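Side-chain contact in hypothetical protein Atu0492 (Agrobacterium tumefaciens, PDB 2GMY), which is of unknown function but belongs to the carboxymuconolactone decarboxylase family and is a putative AhpD-like antioxidant defence protein: residues 128-131 / 132-136. Residues are numbered along the deposited sequence; the frame is centred on the assembly and turned at random.
Sequences GAIN and TWNRI
The guanidinium of R135 meets N131 at its edge, both acceptors of the asparagine lying close to the guanidinium plane, while the side-chain amide is turned 36° from that plane. NH1 of R135 reaches OD1 of N131 at 2.9 Å, in the carbonyl plane and on a lone pair, and the backbone O of N131 at 3.0 Å. One turn apart on helix 117-139, the two also share the i to i+4 bond from R135 N to N131 O, which thus accepts donors from opposite faces of its plane. The indole of W133 has the CA of I130 near its plane, at the edge; its CD1 lies 3.4 Å from A129 O, and its NE1 donates a hydrogen bond to E22 OE1. With CG1 anti to the backbone N (chi1 -175°), I130 brings CD1 to 4.2 Å from W133 CB; an apolar side chain suits this place against I38 and A42 of helix 32-45. A water donates to G128 O and accepts from T132 OG1. T132 packs against the side-chain-less G128 of a second subunit, where the helices can come close. Asparagine suits 131 because its amide works both ways: ND2 donates to I127 O and T96 OG1, while OD1 takes R135 and N46. R135 gives NH2 to T96 O of the second subunit and approaches that subunit's R135. Two carbonyl oxygens on NH1 probably ease this meeting of like charges at a buried interface.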
loop_
_atom_site.group_PDB
_atom_site.type_symbol
_atom_site.label_atom_id
_atom_site.label_comp_id
_atom_site.label_asym_id
_atom_site.label_seq_id
_atom_site.Cartn_x
_atom_site.Cartn_y
_atom_site.Cartn_z
ATOM N N GLY A 128 22.712 -0.675 -1.169
ATOM C CA GLY A 128 22.671 -1.019 0.260
ATOM C C GLY A 128 23.255 0.099 1.117
ATOM O O GLY A 128 22.655 0.483 2.144
ATOM N N ALA A 129 24.411 0.626 0.700
ATOM C CA ALA A 129 25.094 1.680 1.447
ATOM C C ALA A 129 24.231 2.939 1.609
ATOM O O ALA A 129 24.084 3.453 2.719
ATOM C CB ALA A 129 26.441 2.013 0.812
ATOM N N ILE A 130 23.624 3.422 0.526
ATOM C CA ILE A 130 22.814 4.635 0.663
ATOM C C ILE A 130 21.580 4.330 1.504
ATOM O O ILE A 130 21.136 5.161 2.286
ATOM C CB ILE A 130 22.463 5.293 -0.705
ATOM C CG1 ILE A 130 21.716 6.621 -0.494
ATOM C CG2 ILE A 130 21.738 4.321 -1.614
ATOM C CD1 ILE A 130 22.518 7.678 0.318
ATOM N N ASN A 131 21.054 3.112 1.377
ATOM C CA ASN A 131 19.897 2.745 2.185
ATOM C C ASN A 131 20.215 2.768 3.691
ATOM O O ASN A 131 19.345 3.062 4.519
ATOM C CB ASN A 131 19.329 1.397 1.739
ATOM C CG ASN A 131 18.251 1.569 0.696
ATOM O OD1 ASN A 131 17.077 1.759 1.021
ATOM N ND2 ASN A 131 18.647 1.551 -0.573
ATOM N N THR A 132 21.478 2.490 4.026
ATOM C CA THR A 132 21.951 2.594 5.402
ATOM C C THR A 132 22.054 4.068 5.822
ATOM O O THR A 132 21.520 4.458 6.867
ATOM C CB THR A 132 23.272 1.833 5.586
ATOM O OG1 THR A 132 23.000 0.422 5.493
ATOM C CG2 THR A 132 23.880 2.118 6.964
ATOM N N TRP A 133 22.727 4.889 5.021
ATOM C CA TRP A 133 22.820 6.320 5.351
ATOM C C TRP A 133 21.432 6.949 5.498
ATOM O O TRP A 133 21.196 7.732 6.421
ATOM C CB TRP A 133 23.608 7.091 4.294
ATOM C CG TRP A 133 25.081 6.869 4.316
ATOM C CD1 TRP A 133 25.840 6.325 3.316
ATOM C CD2 TRP A 133 25.991 7.218 5.369
ATOM N NE1 TRP A 133 27.169 6.306 3.690
ATOM C CE2 TRP A 133 27.286 6.845 4.945
ATOM C CE3 TRP A 133 25.834 7.805 6.634
ATOM C CZ2 TRP A 133 28.435 7.045 5.747
ATOM C CZ3 TRP A 133 26.967 7.998 7.434
ATOM C CH2 TRP A 133 28.250 7.617 6.985
ATOM N N ASN A 134 20.513 6.623 4.589
ATOM C CA ASN A 134 19.139 7.158 4.689
ATOM C C ASN A 134 18.466 6.800 6.019
ATOM O O ASN A 134 17.768 7.624 6.627
ATOM C CB ASN A 134 18.265 6.662 3.542
ATOM C CG ASN A 134 18.705 7.177 2.165
ATOM O OD1 ASN A 134 19.461 8.166 2.019
ATOM N ND2 ASN A 134 18.202 6.518 1.139
ATOM N N ARG A 135 18.660 5.557 6.457
ATOM C CA ARG A 135 18.070 5.111 7.717
ATOM C C ARG A 135 18.677 5.808 8.928
ATOM O O ARG A 135 17.967 6.154 9.875
ATOM C CB ARG A 135 18.166 3.586 7.824
ATOM C CG ARG A 135 17.173 2.915 6.889
ATOM C CD ARG A 135 17.373 1.411 6.680
ATOM N NE ARG A 135 16.183 0.886 6.001
ATOM C CZ ARG A 135 15.949 1.014 4.693
ATOM N NH1 ARG A 135 16.839 1.613 3.890
ATOM N NH2 ARG A 135 14.818 0.546 4.186
ATOM N N ILE A 136 19.991 6.025 8.884
ATOM C CA ILE A 136 20.681 6.769 9.931
ATOM C C ILE A 136 20.218 8.223 9.955
ATOM O O ILE A 136 19.849 8.742 11.012
ATOM C CB ILE A 136 22.216 6.677 9.753
ATOM C CG1 ILE A 136 22.673 5.231 9.988
ATOM C CG2 ILE A 136 22.953 7.649 10.689
ATOM C CD1 ILE A 136 24.090 4.935 9.470
HETATM O O HOH W 1 20.775 -0.887 3.943
#